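Local coordinates for protein alpha-acetolactate decarboxylase (Bacillus subtilis subsp. subtilis str. 168, PDB 5XNE) that catalyses the decarboxylation of (2S)-2-acetolactate to (R)-acetoin, a step on the pathway from pyruvate to (R,R)-butane-2,3-diol, at residues B[36-41]-B[66-71]; B[22-27]-B[62-67]. All coordinates share one frame; numbering follows the deposited sequence.

Contact 1: residues B[36-41]-B[66-71]; sequences GTFNKL and NGDRSP
The N39 amide lies against the side chain of R69, and the two side chains cross obliquely. The amide plane is turned 53° from the guanidinium plane. ND2 sits over one face of the guanidinium, 3.3 Å from R69 NE. Both atoms are donors, so this is contact without a hydrogen bond. ND2 also rests on R69 CB. OD1, the other branch of the amide, reaches the backbone at S70 and P71 and lies 3.3 Å from P71 CD. Its hydrogen bond is to G20 N, and R69 NH2 binds G20 O, so the G20 backbone binds one group of each side chain.

Two hydrogen bonds join the segments. N39 N donates to R69 O over 2.8 Å. S70 OG donates to T37 O at 2.7 Å. In each bond the donor stands about 40° above the carbonyl plane. OG is anti to the S70 backbone N (chi1 175°), and it is also bonded to F72 N. R69 O has a second neighbour in F38 CA, a CA-H...O contact of 3.4 Å.

The P71 ring lies against the backbone and side chains of 37-38: its CD is 3.3 Å from F38 C. P71 CG meets T37 CG2 at 4.0 Å, where the two side chains cross at about a right angle. F38 starts away from 66-71, though its CB touches R69 O; its ring forms a cation-pi pair with R54. That arginine, outside both segments, also makes a salt bridge with D68 OD1.

The contact joins strand 33-37 and the turn that follows to the short strand 69-70. T37 pairs through its backbone with F72, just before strand 73-76. Helix 10-14 covers P71 and L41 through L13.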
loop_
_atom_site.group_PDB
_atom_site.type_symbol
_atom_site.label_atom_id
_atom_site.label_comp_id
_atom_site.label_asym_id
_atom_site.label_seq_id
_atom_site.Cartn_x
_atom_site.Cartn_y
_atom_site.Cartn_z
ATOM N N GLY B 36 16.191 4.374 -4.056
ATOM C CA GLY B 36 15.896 2.988 -4.374
ATOM C C GLY B 36 17.169 2.257 -4.714
ATOM O O GLY B 36 18.262 2.595 -4.239
ATOM N N THR B 37 17.024 1.217 -5.523
ATOM C CA THR B 37 18.190 0.470 -5.968
ATOM C C THR B 37 18.022 0.154 -7.450
ATOM O O THR B 37 17.123 0.667 -8.113
ATOM C CB THR B 37 18.396 -0.807 -5.120
ATOM O OG1 THR B 37 19.635 -1.435 -5.470
ATOM C CG2 THR B 37 17.238 -1.803 -5.304
ATOM N N PHE B 38 18.931 -0.658 -7.973
ATOM C CA PHE B 38 18.978 -0.984 -9.391
ATOM C C PHE B 38 18.888 -2.489 -9.573
ATOM O O PHE B 38 19.045 -3.234 -8.608
ATOM C CB PHE B 38 20.274 -0.486 -10.026
ATOM C CG PHE B 38 20.411 1.008 -10.043
ATOM C CD1 PHE B 38 20.767 1.702 -8.895
ATOM C CD2 PHE B 38 20.218 1.709 -11.218
ATOM C CE1 PHE B 38 20.883 3.081 -8.922
ATOM C CE2 PHE B 38 20.356 3.091 -11.250
ATOM C CZ PHE B 38 20.681 3.772 -10.104
ATOM N N ASN B 39 18.673 -2.926 -10.806
ATOM C CA ASN B 39 18.682 -4.356 -11.078
ATOM C C ASN B 39 19.996 -4.976 -10.624
ATOM O O ASN B 39 21.059 -4.338 -10.671
ATOM C CB ASN B 39 18.423 -4.631 -12.557
ATOM C CG ASN B 39 16.932 -4.716 -12.867
ATOM O OD1 ASN B 39 16.097 -4.181 -12.116
ATOM N ND2 ASN B 39 16.584 -5.391 -13.964
ATOM N N LYS B 40 19.889 -6.208 -10.138
ATOM C CA LYS B 40 21.004 -6.967 -9.570
ATOM C C LYS B 40 21.545 -6.362 -8.268
ATOM O O LYS B 40 22.586 -6.800 -7.786
ATOM C CB LYS B 40 22.148 -7.104 -10.590
ATOM C CG LYS B 40 21.698 -7.376 -12.020
ATOM C CD LYS B 40 22.895 -7.725 -12.913
ATOM C CE LYS B 40 23.433 -9.105 -12.547
ATOM N NZ LYS B 40 22.410 -10.186 -12.693
ATOM N N LEU B 41 20.810 -5.413 -7.672
ATOM C CA LEU B 41 21.309 -4.627 -6.525
ATOM C C LEU B 41 22.620 -3.921 -6.870
ATOM O O LEU B 41 23.469 -3.717 -6.008
ATOM C CB LEU B 41 21.527 -5.486 -5.272
ATOM C CG LEU B 41 20.332 -6.138 -4.600
ATOM C CD1 LEU B 41 20.788 -6.739 -3.275
ATOM C CD2 LEU B 41 19.203 -5.136 -4.386
ATOM N N ASN B 66 18.939 6.206 -19.628
ATOM C CA ASN B 66 17.896 5.476 -20.358
ATOM C C ASN B 66 17.534 4.051 -19.921
ATOM O O ASN B 66 16.462 3.828 -19.363
ATOM C CB ASN B 66 18.294 5.426 -21.846
ATOM C CG ASN B 66 18.260 6.801 -22.524
ATOM O OD1 ASN B 66 17.195 7.303 -22.896
ATOM N ND2 ASN B 66 19.436 7.413 -22.684
ATOM N N GLY B 67 18.400 3.084 -20.190
ATOM C CA GLY B 67 18.031 1.690 -19.978
ATOM C C GLY B 67 18.434 1.101 -18.637
ATOM O O GLY B 67 18.481 -0.116 -18.477
ATOM N N ASP B 68 18.758 1.959 -17.675
ATOM C CA ASP B 68 18.940 1.495 -16.305
ATOM C C ASP B 68 17.601 0.947 -15.795
ATOM O O ASP B 68 16.546 1.542 -16.035
ATOM C CB ASP B 68 19.441 2.621 -15.394
ATOM C CG ASP B 68 20.870 3.055 -15.708
ATOM O OD1 ASP B 68 21.631 2.293 -16.363
ATOM O OD2 ASP B 68 21.239 4.159 -15.259
ATOM N N ARG B 69 17.640 -0.200 -15.126
ATOM C CA ARG B 69 16.414 -0.834 -14.621
ATOM C C ARG B 69 16.433 -0.947 -13.107
ATOM O O ARG B 69 17.498 -0.990 -12.495
ATOM C CB ARG B 69 16.222 -2.228 -15.233
ATOM C CG ARG B 69 16.022 -2.237 -16.749
ATOM C CD ARG B 69 16.042 -3.660 -17.363
ATOM N NE ARG B 69 15.059 -4.609 -16.824
ATOM C CZ ARG B 69 14.839 -5.824 -17.339
ATOM N NH1 ARG B 69 15.527 -6.221 -18.407
ATOM N NH2 ARG B 69 13.930 -6.644 -16.808
ATOM N N SER B 70 15.247 -1.002 -12.500
ATOM C CA SER B 70 15.147 -1.146 -11.053
ATOM C C SER B 70 14.059 -2.111 -10.607
ATOM O O SER B 70 12.968 -2.102 -11.169
ATOM C CB SER B 70 14.874 0.203 -10.391
ATOM O OG SER B 70 14.663 0.002 -9.006
ATOM N N PRO B 71 14.338 -2.906 -9.557
ATOM C CA PRO B 71 13.337 -3.765 -8.916
ATOM C C PRO B 71 12.588 -3.071 -7.785
ATOM O O PRO B 71 11.615 -3.637 -7.285
ATOM C CB PRO B 71 14.179 -4.907 -8.338
ATOM C CG PRO B 71 15.465 -4.205 -7.924
ATOM C CD PRO B 71 15.692 -3.127 -8.994
#

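Contact 2: residues B[22-27]-B[62-67]; sequences FELSEI and TPVQNG
S25 and N66 bring the two backbones closest, with their CA atoms 4.3 Å apart. The contact sets a one-turn 3-10 segment, 24-26, against the loop that leaves strand 60-63. Strand 22-23 leads into the 3-10 turn. Within the turn, E26 N bonds to E23 O, and I27 N to L24 O. Across the contact S25 N donates to N66 O at 3.1 Å. This bond is weak, with an angle of 127° at the hydrogen. The loop is also braced from its own side by a hydrogen bond from Q65 N to D68 OD2.

N66 O is surrounded by atoms of the turn. Besides S25 N, it has S25 CB at 3.3 Å. E23 CG comes closer still, at 3.0 Å from N66 O, and is placed anti to the E23 backbone N (chi1 -171°). The E23 chain then bends at chi2, and its carboxylate comes beside the N66-G67 peptide, with OE2 3.1 Å from G67 CA. OE2 stands 3.3 Å from N66 O, an acceptor facing an acceptor, so it gains no bond there. The N66 side chain starts away from the turn. This part of the contact is its more exposed side.

The apolar side is built on V64. L24, I27 and V64 all start toward the other segment. L24 and V64 cross at about a right angle, and L24 CB also lies near Q65 O. F38 touches both L24 and V64, while F52 touches V64 and I27. F52 brings strand 51-56 to the cluster, and F38 comes from the turn that follows strand 33-37.

V64 presents its two methyls to different partners: CG1 meets L24 CD1 at 3.9 Å, and CG2 meets I27 CD1 at 4.4 Å.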
loop_
_atom_site.group_PDB
_atom_site.type_symbol
_atom_site.label_atom_id
_atom_site.label_comp_id
_atom_site.label_asym_id
_atom_site.label_seq_id
_atom_site.Cartn_x
_atom_site.Cartn_y
_atom_site.Cartn_z
ATOM N N PHE B 22 11.160 -1.765 -14.326
ATOM C CA PHE B 22 11.054 -0.308 -14.366
ATOM C C PHE B 22 12.292 0.326 -14.981
ATOM O O PHE B 22 13.414 0.137 -14.504
ATOM C CB PHE B 22 10.826 0.282 -12.977
ATOM C CG PHE B 22 10.698 1.790 -12.988
ATOM C CD1 PHE B 22 9.493 2.393 -13.306
ATOM C CD2 PHE B 22 11.783 2.594 -12.676
ATOM C CE1 PHE B 22 9.379 3.784 -13.315
ATOM C CE2 PHE B 22 11.674 3.983 -12.682
ATOM C CZ PHE B 22 10.479 4.570 -13.005
ATOM N N GLU B 23 12.073 1.092 -16.040
ATOM C CA GLU B 23 13.162 1.721 -16.774
ATOM C C GLU B 23 13.345 3.162 -16.337
ATOM O O GLU B 23 12.386 3.947 -16.384
ATOM C CB GLU B 23 12.877 1.662 -18.268
ATOM C CG GLU B 23 14.038 2.090 -19.134
ATOM C CD GLU B 23 14.224 1.158 -20.305
ATOM O OE1 GLU B 23 13.436 0.185 -20.426
ATOM O OE2 GLU B 23 15.144 1.393 -21.119
ATOM N N LEU B 24 14.556 3.509 -15.908
ATOM C CA LEU B 24 14.797 4.830 -15.321
ATOM C C LEU B 24 14.646 5.950 -16.361
ATOM O O LEU B 24 14.576 7.127 -16.005
ATOM C CB LEU B 24 16.177 4.888 -14.627
ATOM C CG LEU B 24 16.308 3.985 -13.370
ATOM C CD1 LEU B 24 17.427 4.328 -12.357
ATOM C CD2 LEU B 24 15.027 3.946 -12.618
ATOM N N SER B 25 14.538 5.598 -17.638
ATOM C CA SER B 25 14.176 6.610 -18.624
ATOM C C SER B 25 12.818 7.236 -18.289
ATOM O O SER B 25 12.512 8.343 -18.726
ATOM C CB SER B 25 14.138 6.007 -20.028
ATOM O OG SER B 25 13.010 5.164 -20.162
ATOM N N GLU B 26 11.999 6.538 -17.514
ATOM C CA GLU B 26 10.676 7.053 -17.233
ATOM C C GLU B 26 10.575 7.782 -15.901
ATOM O O GLU B 26 9.498 8.252 -15.541
ATOM C CB GLU B 26 9.669 5.922 -17.314
ATOM C CG GLU B 26 9.434 5.555 -18.785
ATOM C CD GLU B 26 9.120 4.118 -18.937
ATOM O OE1 GLU B 26 8.498 3.583 -18.005
ATOM O OE2 GLU B 26 9.488 3.526 -19.978
ATOM N N ILE B 27 11.693 7.913 -15.192
ATOM C CA ILE B 27 11.699 8.718 -13.964
ATOM C C ILE B 27 11.029 10.100 -14.128
ATOM O O ILE B 27 10.189 10.453 -13.313
ATOM C CB ILE B 27 13.137 8.894 -13.419
ATOM C CG1 ILE B 27 13.629 7.577 -12.803
ATOM C CG2 ILE B 27 13.196 10.040 -12.390
ATOM C CD1 ILE B 27 15.045 7.629 -12.284
ATOM N N THR B 62 27.391 7.614 -10.583
ATOM C CA THR B 62 27.182 7.776 -12.015
ATOM C C THR B 62 25.763 8.223 -12.295
ATOM O O THR B 62 24.813 7.623 -11.782
ATOM C CB THR B 62 27.449 6.458 -12.764
ATOM O OG1 THR B 62 28.693 5.905 -12.321
ATOM C CG2 THR B 62 27.485 6.678 -14.275
ATOM N N PRO B 63 25.601 9.278 -13.103
ATOM C CA PRO B 63 24.259 9.696 -13.507
ATOM C C PRO B 63 23.482 8.540 -14.114
ATOM O O PRO B 63 24.040 7.729 -14.855
ATOM C CB PRO B 63 24.530 10.793 -14.541
ATOM C CG PRO B 63 25.857 11.364 -14.121
ATOM C CD PRO B 63 26.648 10.188 -13.611
ATOM N N VAL B 64 22.204 8.433 -13.778
ATOM C CA VAL B 64 21.403 7.369 -14.357
ATOM C C VAL B 64 21.121 7.696 -15.816
ATOM O O VAL B 64 21.103 8.868 -16.226
ATOM C CB VAL B 64 20.077 7.149 -13.600
ATOM C CG1 VAL B 64 20.336 6.861 -12.119
ATOM C CG2 VAL B 64 19.167 8.338 -13.784
ATOM N N GLN B 65 20.911 6.650 -16.599
ATOM C CA GLN B 65 20.611 6.806 -18.008
ATOM C C GLN B 65 19.438 5.920 -18.428
ATOM O O GLN B 65 19.013 5.029 -17.679
ATOM C CB GLN B 65 21.857 6.490 -18.849
ATOM C CG GLN B 65 22.359 5.061 -18.743
ATOM C CD GLN B 65 23.600 4.789 -19.602
ATOM O OE1 GLN B 65 24.340 5.709 -19.957
ATOM N NE2 GLN B 65 23.817 3.523 -19.950
ATOM N N ASN B 66 18.939 6.206 -19.628
ATOM C CA ASN B 66 17.896 5.476 -20.358
ATOM C C ASN B 66 17.534 4.051 -19.921
ATOM O O ASN B 66 16.462 3.828 -19.363
ATOM C CB ASN B 66 18.294 5.426 -21.846
ATOM C CG ASN B 66 18.260 6.801 -22.524
ATOM O OD1 ASN B 66 17.195 7.303 -22.896
ATOM N ND2 ASN B 66 19.436 7.413 -22.684
ATOM N N GLY B 67 18.400 3.084 -20.190
ATOM C CA GLY B 67 18.031 1.690 -19.978
ATOM C C GLY B 67 18.434 1.101 -18.637
ATOM O O GLY B 67 18.481 -0.116 -18.477
#

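How the contacts relate
Contacts 1 and 2 are neighbours, with centres 8 Å apart, and share N66 and G67. The chain 62-71 serves both: its first part meets 22-27 and its later part meets 36-41. Strands 22-23 and 69-70 form a small antiparallel sheet. Probable hydrogen bonds run in and just beyond this pairing, from S70 N to F22 O at 2.9 Å and from L24 N to D68 O at 2.8 Å. The F38 ring of contact 1 reaches into contact 2, with CE2 3.4 Å from L24 CD1. Contact 1 lies nearer the zinc bound by H173, H175 and H186. The T37 side chain is about 7 Å from the metal, that of L24 about 13 Å.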